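PDB 3SQR: laccase from Botrytis aclada, which oxidises phenolic substrates at copper centres while reducing dioxygen to water, and probably takes part in lignin degradation and detoxification of lignin-derived products. Local coordinates for residues T432-V437 against A537-E542. Sequence-based numbering, arbitrary orientation.
Sequences TEYNVV and AMQFVE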
loop_
_atom_site.group_PDB
_atom_site.type_symbol
_atom_site.label_atom_id
_atom_site.label_comp_id
_atom_site.label_asym_id
_atom_site.label_seq_id
_atom_site.Cartn_x
_atom_site.Cartn_y
_atom_site.Cartn_z
ATOM N N THR A 432 -14.097 -19.516 11.448
ATOM C CA THR A 432 -14.861 -18.306 11.444
ATOM C C THR A 432 -13.952 -17.072 11.445
ATOM O O THR A 432 -14.200 -16.094 10.738
ATOM C CB THR A 432 -15.808 -18.261 12.650
ATOM O OG1 THR A 432 -16.726 -19.353 12.482
ATOM C CG2 THR A 432 -16.546 -16.948 12.700
ATOM N N GLU A 433 -12.908 -17.132 12.225
ATOM C CA GLU A 433 -12.056 -15.940 12.368
ATOM C C GLU A 433 -11.105 -15.718 11.205
ATOM O O GLU A 433 -10.345 -14.757 11.207
ATOM C CB GLU A 433 -11.311 -16.004 13.677
ATOM C CG GLU A 433 -10.308 -17.119 13.775
ATOM C CD GLU A 433 -10.852 -18.538 14.236
ATOM O OE1 GLU A 433 -12.092 -18.841 14.333
ATOM O OE2 GLU A 433 -9.945 -19.347 14.476
ATOM N N TYR A 434 -11.134 -16.592 10.202
ATOM C CA TYR A 434 -10.439 -16.342 8.969
ATOM C C TYR A 434 -11.265 -15.397 8.101
ATOM O O TYR A 434 -10.765 -14.946 7.046
ATOM C CB TYR A 434 -10.118 -17.686 8.256
ATOM C CG TYR A 434 -8.802 -18.275 8.652
ATOM C CD1 TYR A 434 -8.418 -18.340 9.983
ATOM C CD2 TYR A 434 -7.885 -18.758 7.700
ATOM C CE1 TYR A 434 -7.268 -18.846 10.334
ATOM C CE2 TYR A 434 -6.698 -19.239 8.064
ATOM C CZ TYR A 434 -6.389 -19.318 9.415
ATOM O OH TYR A 434 -5.176 -19.843 9.882
ATOM N N ASN A 435 -12.525 -15.096 8.485
ATOM C CA ASN A 435 -13.386 -14.190 7.742
ATOM C C ASN A 435 -13.442 -14.461 6.228
ATOM O O ASN A 435 -13.426 -13.536 5.372
ATOM C CB ASN A 435 -12.998 -12.755 8.053
ATOM C CG ASN A 435 -13.328 -12.372 9.451
ATOM O OD1 ASN A 435 -13.875 -13.184 10.211
ATOM N ND2 ASN A 435 -13.033 -11.133 9.814
ATOM N N VAL A 436 -13.623 -15.736 5.871
ATOM C CA VAL A 436 -13.613 -16.134 4.464
ATOM C C VAL A 436 -14.944 -15.834 3.819
ATOM O O VAL A 436 -15.998 -16.223 4.310
ATOM C CB VAL A 436 -13.216 -17.623 4.220
ATOM C CG1 VAL A 436 -13.458 -18.006 2.765
ATOM C CG2 VAL A 436 -11.794 -17.845 4.611
ATOM N N VAL A 437 -14.911 -15.155 2.697
ATOM C CA VAL A 437 -16.050 -15.118 1.815
ATOM C C VAL A 437 -15.661 -15.955 0.604
ATOM O O VAL A 437 -14.664 -15.670 -0.088
ATOM C CB VAL A 437 -16.361 -13.722 1.340
ATOM C CG1 VAL A 437 -17.406 -13.729 0.242
ATOM C CG2 VAL A 437 -16.757 -12.808 2.504
ATOM N N ALA A 537 -10.342 -6.911 8.618
ATOM C CA ALA A 537 -9.904 -7.659 7.489
ATOM C C ALA A 537 -10.833 -8.820 7.239
ATOM O O ALA A 537 -11.425 -9.348 8.164
ATOM C CB ALA A 537 -8.458 -8.172 7.745
ATOM N N MET A 538 -10.886 -9.250 5.979
ATOM C CA MET A 538 -11.497 -10.475 5.614
ATOM C C MET A 538 -10.731 -11.026 4.404
ATOM O O MET A 538 -9.683 -10.502 4.044
ATOM C CB MET A 538 -12.973 -10.290 5.355
ATOM C CG MET A 538 -13.271 -9.157 4.410
ATOM S SD MET A 538 -12.891 -9.568 2.793
ATOM C CE MET A 538 -14.160 -10.861 2.487
ATOM N N GLN A 539 -11.170 -12.129 3.860
ATOM C CA GLN A 539 -10.508 -12.659 2.698
ATOM C C GLN A 539 -11.482 -13.386 1.815
ATOM O O GLN A 539 -12.453 -13.943 2.281
ATOM C CB GLN A 539 -9.321 -13.550 3.088
ATOM C CG GLN A 539 -9.700 -14.850 3.786
ATOM C CD GLN A 539 -8.493 -15.583 4.322
ATOM O OE1 GLN A 539 -7.660 -16.086 3.575
ATOM N NE2 GLN A 539 -8.411 -15.656 5.640
ATOM N N PHE A 540 -11.207 -13.318 0.509
ATOM C CA PHE A 540 -12.000 -13.988 -0.487
ATOM C C PHE A 540 -11.288 -15.248 -0.894
ATOM O O PHE A 540 -10.130 -15.213 -1.279
ATOM C CB PHE A 540 -12.213 -13.091 -1.704
ATOM C CG PHE A 540 -12.923 -11.833 -1.380
ATOM C CD1 PHE A 540 -14.301 -11.797 -1.278
ATOM C CD2 PHE A 540 -12.210 -10.650 -1.146
ATOM C CE1 PHE A 540 -14.961 -10.677 -0.967
ATOM C CE2 PHE A 540 -12.886 -9.439 -0.837
ATOM C CZ PHE A 540 -14.243 -9.446 -0.741
ATOM N N VAL A 541 -11.983 -16.390 -0.772
ATOM C CA VAL A 541 -11.451 -17.621 -1.304
ATOM C C VAL A 541 -12.221 -17.731 -2.576
ATOM O O VAL A 541 -13.459 -17.976 -2.609
ATOM C CB VAL A 541 -11.582 -18.815 -0.363
ATOM C CG1 VAL A 541 -11.277 -20.149 -1.152
ATOM C CG2 VAL A 541 -10.647 -18.630 0.909
ATOM N N GLU A 542 -11.515 -17.385 -3.637
ATOM C CA GLU A 542 -12.028 -17.254 -4.955
ATOM C C GLU A 542 -11.748 -18.482 -5.828
ATOM O O GLU A 542 -10.599 -18.835 -6.099
ATOM C CB GLU A 542 -11.361 -16.011 -5.643
ATOM C CG GLU A 542 -11.839 -15.755 -7.055
ATOM C CD GLU A 542 -11.226 -14.515 -7.627
ATOM O OE1 GLU A 542 -10.675 -13.751 -6.817
ATOM O OE2 GLU A 542 -11.160 -14.404 -8.836
#
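Val436 and Val437 pair in parallel with Gln539 and Phe540, placing edge strand 436-439 beside strand 537-542 in a mixed sheet of a cupredoxin-like multicopper oxidase domain. The backbone bonds alternate as parallel pairing requires: Gln539 N donates to Asn435 O, Val437 N to Gln539 O (2.8 Å), and Val541 N to Val437 O (2.9 Å). Ahead of the strand, where a 3-10 turn leads in, side-chain amides take over. Asn435 ND2 donates nearly straight to Ala537 O at 2.9 Å, approaching almost along the C=O axis, while Asn435 OD1 is held by Ser409. Gln539 CG sits between its backbone N and carbonyl carbon (chi1 68°), and the chain then extends until NE2 reaches a lone pair of Tyr434 O at 2.8 Å. That amide runs alongside the Tyr434 ring with the two planes 8° apart, and its OE1 bonds Thr419 of helix 419-424. On the Gln539 face, Val436 CG1 presses on Val541 CG2 at 3.4 Å. On the Phe540 face, the bent Met538 chain brings CE over the ring, offset toward its rim, and within 3.2 Å of Val437 CG2, a notably tight pair. Ala537 also packs on His525, a ligand of a copper ion. Two side-chain amides thus extend the hydrogen bonding past the paired residues, each gripped at both ends, which should fix their orientation in this buried junction.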